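PDB 2WRY: interleukin-1beta from Gallus gallus, which probably acts as a secreted, pyrogenic and mitogenic cytokine of the IL-1 family, binding the interleukin-1 receptor to drive inflammatory responses. Local coordinates for residues A[12-18]-A[154-160]; A[29-34]-A[139-143]. All coordinates share one frame; numbering follows the deposited sequence.

From the N terminus of this chain, the C-terminal beta-trefoil part of a longer protein, strand 4-16 supplies the first half of contact 1; its partner, strand 157-160, is the last, so residues 12-18 and 154-160 close a loop of 135 residues. Contact 2 is nested inside that loop: after strand 21-26 comes strand 29-33, and residues 139-143 return to it after 104 residues without a helix. Contact 1 joins the end of the first strand to the last strand within the large antiparallel sheet, whereas contact 2 adds strand 141-142 to a separate three-strand sheet with 21-26 and 29-33. Their centres lie about 13 Å apart, and they meet where Asn-18 packs against His-34.

Contact 1 of 2, residues A[12-18]-A[154-160]; sequences FDIFDIN and IATYKLS
Asp-13, Ile-14, Phe-15 and Asp-16 pair antiparallel with Ser-160, Leu-159, Lys-158 and Tyr-157, the strand axes coming within 4.6 Å at 160°. Backbone bonds link Asp-13 with Ser-160 and Phe-15 with Lys-158 in both directions; the straightest, Lys-158 N to Phe-15 O, spans 2.8 Å at 168°. Beyond them Ile-17 N reaches Thr-156 O only weakly.

Ile-14 and Leu-159 lie side by side on one face, with Leu-159 CD2 3.7 Å from Ile-14 CB. Ile-14 CG1 stands opposite the backbone N (chi1 -178°), which carries CD1 to 3.8 Å from Tyr-157 CD1. On the other face one water donates to Asp-13 OD2 and lies 2.7 Å from Ser-160 OG.

At the strand end, Ile-154 crosses Asp-16 at about a right angle, its CG2 3.7 Å from Asp-16 CB. Asp-16 OD1 accepts from Asn-18 N at 2.9 Å, met from above the carboxylate plane, forming an Asx turn. Asp-16 OD2 takes a salt bridge from Lys-20 and a hydrogen bond from Thr-135.

The pairing of strand 4-16 with strand 157-160 joins the first and last strands of the beta-trefoil. Asp-16 is buried, and its several donors, with the nearby lysine charge, would probably favour a carboxylate while tying the end of the first strand to the turn that follows.

Contact 2 of 2, residues A[29-34]-A[139-143]; sequences QLVALH and PRQPV
Gln-29 turns the flat face of its amide to Pro-142, whose CG sits over that face, 3.7 Å from Gln-29 CD and almost equally near OE1 and NE2. The two side chains run obliquely to each other, and the glutamine gets there with CG opposite its backbone N (chi1 -170°) and an extended chain beyond. Its NE2 also donates a hydrogen bond to Glu-25 OE1. At the next residue, Leu-30 CB meets Val-143 CG2 at 3.8 Å; the same methyl nears Ala-32 CB, so it serves two strand residues. Val-31 CB rests 3.4 Å from Gln-141 O, and Leu-33 CB is near the Arg-140 CG methylene.

Three backbone hydrogen bonds join the two segments behind these side chains. Val-143 N gives to Leu-30 O at 2.9 Å. Arg-140 N meets Ala-32 O at 2.8 Å, and between them Ala-32 N reaches Gln-141 O. Strand 141-142, only two residues long and weakly bonded, is an outer strand of an antiparallel three-strand sheet within the beta-trefoil, with 29-33 in the middle and 21-26 beyond. One water accepts from Leu-30 N and also lies against Val-143 O; another accepts from Gln-141 N and lies against Ala-32 O.

Replacing Gln-29, an alanine here would probably leave Pro-142 CG without the amide face beneath it and Glu-25 OE1 without its N-H donor. Further out, Val-23 packs on Val-31 and Leu-33, while from strand 86-93 Leu-91 touches Leu-30 and Leu-89 touches Val-143.

Contact 1 of 2, residues A[12-18]-A[154-160]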
# COMPACT_ATOMS: atom_id res chain seq x y z
N PHE A 12 5.00 -10.40 1.27
CA PHE A 12 3.69 -10.83 1.79
C PHE A 12 2.69 -11.03 0.66
O PHE A 12 2.69 -10.26 -0.32
CB PHE A 12 3.10 -9.76 2.73
CG PHE A 12 3.82 -9.63 4.03
CD1 PHE A 12 3.45 -10.42 5.12
CD2 PHE A 12 4.86 -8.71 4.19
CE1 PHE A 12 4.12 -10.32 6.34
CE2 PHE A 12 5.53 -8.60 5.40
CZ PHE A 12 5.16 -9.42 6.48
N ASP A 13 1.81 -12.01 0.80
CA ASP A 13 0.58 -11.99 0.02
C ASP A 13 -0.36 -11.01 0.70
O ASP A 13 -0.28 -10.82 1.91
CB ASP A 13 -0.07 -13.37 -0.03
CG ASP A 13 0.57 -14.26 -1.05
OD1 ASP A 13 0.59 -13.90 -2.25
OD2 ASP A 13 1.06 -15.32 -0.62
N ILE A 14 -1.25 -10.41 -0.08
CA ILE A 14 -2.23 -9.48 0.50
C ILE A 14 -3.59 -9.66 -0.15
O ILE A 14 -3.68 -9.86 -1.36
CB ILE A 14 -1.76 -8.01 0.35
CG1 ILE A 14 -2.77 -7.04 0.99
CG2 ILE A 14 -1.46 -7.66 -1.13
CD1 ILE A 14 -2.26 -5.60 1.15
N PHE A 15 -4.63 -9.65 0.68
CA PHE A 15 -6.01 -9.64 0.20
C PHE A 15 -6.73 -8.59 1.02
O PHE A 15 -6.39 -8.38 2.18
CB PHE A 15 -6.68 -10.99 0.48
CG PHE A 15 -6.18 -12.11 -0.37
CD1 PHE A 15 -6.81 -12.40 -1.58
CD2 PHE A 15 -5.07 -12.85 0.02
CE1 PHE A 15 -6.36 -13.45 -2.40
CE2 PHE A 15 -4.59 -13.89 -0.80
CZ PHE A 15 -5.24 -14.18 -2.00
N ASP A 16 -7.74 -7.95 0.45
CA ASP A 16 -8.61 -7.12 1.28
C ASP A 16 -9.59 -8.00 2.04
O ASP A 16 -9.61 -9.22 1.85
CB ASP A 16 -9.25 -5.96 0.50
CG ASP A 16 -10.38 -6.37 -0.43
OD1 ASP A 16 -10.94 -7.51 -0.33
OD2 ASP A 16 -10.72 -5.52 -1.30
N ILE A 17 -10.40 -7.38 2.91
CA ILE A 17 -11.31 -8.12 3.79
C ILE A 17 -12.47 -8.83 3.07
O ILE A 17 -13.19 -9.66 3.69
CB ILE A 17 -11.87 -7.15 4.92
CG1 ILE A 17 -12.02 -7.93 6.21
CG2 ILE A 17 -13.15 -6.38 4.49
CD1 ILE A 17 -10.69 -8.29 6.79
N ASN A 18 -12.65 -8.53 1.79
CA ASN A 18 -13.63 -9.22 0.98
C ASN A 18 -12.96 -10.18 0.00
O ASN A 18 -13.58 -10.62 -0.97
CB ASN A 18 -14.49 -8.22 0.23
CG ASN A 18 -15.77 -8.85 -0.29
OD1 ASN A 18 -16.55 -9.45 0.49
ND2 ASN A 18 -16.01 -8.70 -1.58
N ILE A 154 -12.98 -0.43 1.14
CA ILE A 154 -12.36 -1.36 2.07
C ILE A 154 -10.94 -0.85 2.32
O ILE A 154 -10.18 -0.65 1.37
CB ILE A 154 -12.33 -2.78 1.50
CG1 ILE A 154 -13.76 -3.33 1.40
CG2 ILE A 154 -11.45 -3.68 2.36
CD1 ILE A 154 -13.87 -4.47 0.45
N ALA A 155 -10.58 -0.64 3.58
CA ALA A 155 -9.24 -0.17 3.92
C ALA A 155 -8.55 -1.16 4.88
O ALA A 155 -7.56 -0.82 5.51
CB ALA A 155 -9.27 1.26 4.51
N THR A 156 -9.08 -2.37 4.93
CA THR A 156 -8.63 -3.42 5.86
C THR A 156 -8.19 -4.63 5.04
O THR A 156 -8.93 -5.07 4.12
CB THR A 156 -9.79 -3.85 6.82
OG1 THR A 156 -10.28 -2.70 7.54
CG2 THR A 156 -9.30 -4.91 7.82
N TYR A 157 -7.01 -5.14 5.40
CA TYR A 157 -6.32 -6.21 4.63
C TYR A 157 -5.90 -7.34 5.53
O TYR A 157 -5.78 -7.20 6.75
CB TYR A 157 -5.06 -5.63 3.91
CG TYR A 157 -5.42 -4.49 3.00
CD1 TYR A 157 -5.87 -4.71 1.68
CD2 TYR A 157 -5.42 -3.19 3.49
CE1 TYR A 157 -6.29 -3.64 0.86
CE2 TYR A 157 -5.83 -2.12 2.69
CZ TYR A 157 -6.27 -2.34 1.40
OH TYR A 157 -6.65 -1.25 0.63
N LYS A 158 -5.66 -8.48 4.90
CA LYS A 158 -5.03 -9.58 5.59
C LYS A 158 -3.75 -9.91 4.85
O LYS A 158 -3.81 -10.22 3.67
CB LYS A 158 -5.97 -10.77 5.64
CG LYS A 158 -7.12 -10.56 6.60
CD LYS A 158 -7.80 -11.85 7.00
CE LYS A 158 -8.51 -11.65 8.33
NZ LYS A 158 -9.01 -12.91 8.96
N LEU A 159 -2.63 -9.82 5.55
CA LEU A 159 -1.31 -10.12 4.99
C LEU A 159 -0.86 -11.50 5.44
O LEU A 159 -1.16 -11.95 6.56
CB LEU A 159 -0.29 -9.09 5.47
CG LEU A 159 -0.37 -7.64 5.04
CD1 LEU A 159 0.60 -6.87 5.92
CD2 LEU A 159 0.00 -7.47 3.60
N SER A 160 -0.16 -12.19 4.56
CA SER A 160 0.42 -13.47 4.96
C SER A 160 1.81 -13.65 4.36
O SER A 160 2.02 -13.45 3.17
CB SER A 160 -0.51 -14.61 4.58
OG SER A 160 -1.08 -14.48 3.29
O HOH W 1 -0.48 -16.59 1.66

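Contact 2 of 2, residues A[29-34]-A[139-143]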
# COMPACT_ATOMS: atom_id res chain seq x y z
N GLN A 29 -0.93 1.54 -12.34
CA GLN A 29 -2.19 1.36 -11.64
C GLN A 29 -2.45 -0.06 -11.19
O GLN A 29 -2.49 -1.00 -12.00
CB GLN A 29 -3.35 1.79 -12.53
CG GLN A 29 -4.68 1.87 -11.82
CD GLN A 29 -5.57 2.91 -12.42
OE1 GLN A 29 -5.61 4.05 -11.97
NE2 GLN A 29 -6.30 2.53 -13.47
N LEU A 30 -2.67 -0.19 -9.89
CA LEU A 30 -3.17 -1.44 -9.34
C LEU A 30 -4.69 -1.44 -9.39
O LEU A 30 -5.33 -0.40 -9.19
CB LEU A 30 -2.77 -1.58 -7.87
CG LEU A 30 -1.32 -1.83 -7.51
CD1 LEU A 30 -1.21 -1.65 -5.99
CD2 LEU A 30 -0.84 -3.21 -7.94
N VAL A 31 -5.26 -2.62 -9.62
CA VAL A 31 -6.69 -2.83 -9.43
C VAL A 31 -6.89 -3.99 -8.46
O VAL A 31 -5.98 -4.81 -8.25
CB VAL A 31 -7.46 -3.09 -10.76
CG1 VAL A 31 -7.33 -1.89 -11.72
CG2 VAL A 31 -7.04 -4.37 -11.40
N ALA A 32 -8.07 -4.03 -7.86
CA ALA A 32 -8.41 -5.14 -6.96
C ALA A 32 -9.54 -5.98 -7.53
O ALA A 32 -10.55 -5.47 -7.98
CB ALA A 32 -8.76 -4.63 -5.57
N LEU A 33 -9.36 -7.29 -7.52
CA LEU A 33 -10.39 -8.18 -8.06
C LEU A 33 -10.43 -9.50 -7.33
O LEU A 33 -9.52 -9.81 -6.57
CB LEU A 33 -10.23 -8.39 -9.57
CG LEU A 33 -8.87 -8.28 -10.28
CD1 LEU A 33 -7.82 -9.08 -9.59
CD2 LEU A 33 -9.00 -8.69 -11.75
N HIS A 34 -11.51 -10.25 -7.53
CA HIS A 34 -11.54 -11.64 -7.10
C HIS A 34 -10.90 -12.40 -8.26
O HIS A 34 -11.50 -12.54 -9.32
CB HIS A 34 -12.99 -12.08 -6.85
CG HIS A 34 -13.68 -11.28 -5.80
ND1 HIS A 34 -13.40 -11.40 -4.46
CD2 HIS A 34 -14.65 -10.34 -5.90
CE1 HIS A 34 -14.17 -10.57 -3.78
NE2 HIS A 34 -14.92 -9.90 -4.64
N PRO A 139 -15.44 -4.99 -7.81
CA PRO A 139 -14.19 -5.49 -8.39
C PRO A 139 -13.69 -4.69 -9.61
O PRO A 139 -14.44 -3.93 -10.22
CB PRO A 139 -14.54 -6.94 -8.79
CG PRO A 139 -16.00 -7.01 -8.87
CD PRO A 139 -16.57 -5.93 -7.96
N ARG A 140 -12.41 -4.87 -9.93
CA ARG A 140 -11.78 -4.33 -11.13
C ARG A 140 -11.76 -2.79 -11.15
O ARG A 140 -11.86 -2.17 -12.22
CB ARG A 140 -12.42 -4.91 -12.41
CG ARG A 140 -12.57 -6.44 -12.45
CD ARG A 140 -12.95 -6.90 -13.85
NE ARG A 140 -14.39 -7.11 -14.04
CZ ARG A 140 -14.93 -7.65 -15.14
NH1 ARG A 140 -14.16 -8.02 -16.16
NH2 ARG A 140 -16.25 -7.82 -15.22
N GLN A 141 -11.63 -2.19 -9.97
CA GLN A 141 -11.48 -0.73 -9.85
C GLN A 141 -10.09 -0.43 -9.28
O GLN A 141 -9.47 -1.31 -8.66
CB GLN A 141 -12.56 -0.13 -8.94
CG GLN A 141 -13.97 -0.32 -9.47
CD GLN A 141 -14.30 0.54 -10.67
OE1 GLN A 141 -13.49 1.33 -11.16
NE2 GLN A 141 -15.54 0.42 -11.14
N PRO A 142 -9.57 0.78 -9.53
CA PRO A 142 -8.24 1.10 -8.99
C PRO A 142 -8.12 1.04 -7.47
O PRO A 142 -9.08 1.32 -6.76
CB PRO A 142 -8.02 2.54 -9.45
CG PRO A 142 -8.85 2.61 -10.71
CD PRO A 142 -10.09 1.88 -10.36
N VAL A 143 -6.94 0.64 -7.01
CA VAL A 143 -6.57 0.82 -5.60
C VAL A 143 -6.22 2.30 -5.44
O VAL A 143 -5.53 2.88 -6.28
CB VAL A 143 -5.36 -0.10 -5.20
CG1 VAL A 143 -5.02 0.06 -3.73
CG2 VAL A 143 -5.71 -1.54 -5.51
O HOH W 2 -3.24 1.99 -7.97
O HOH W 3 -11.73 -3.14 -7.23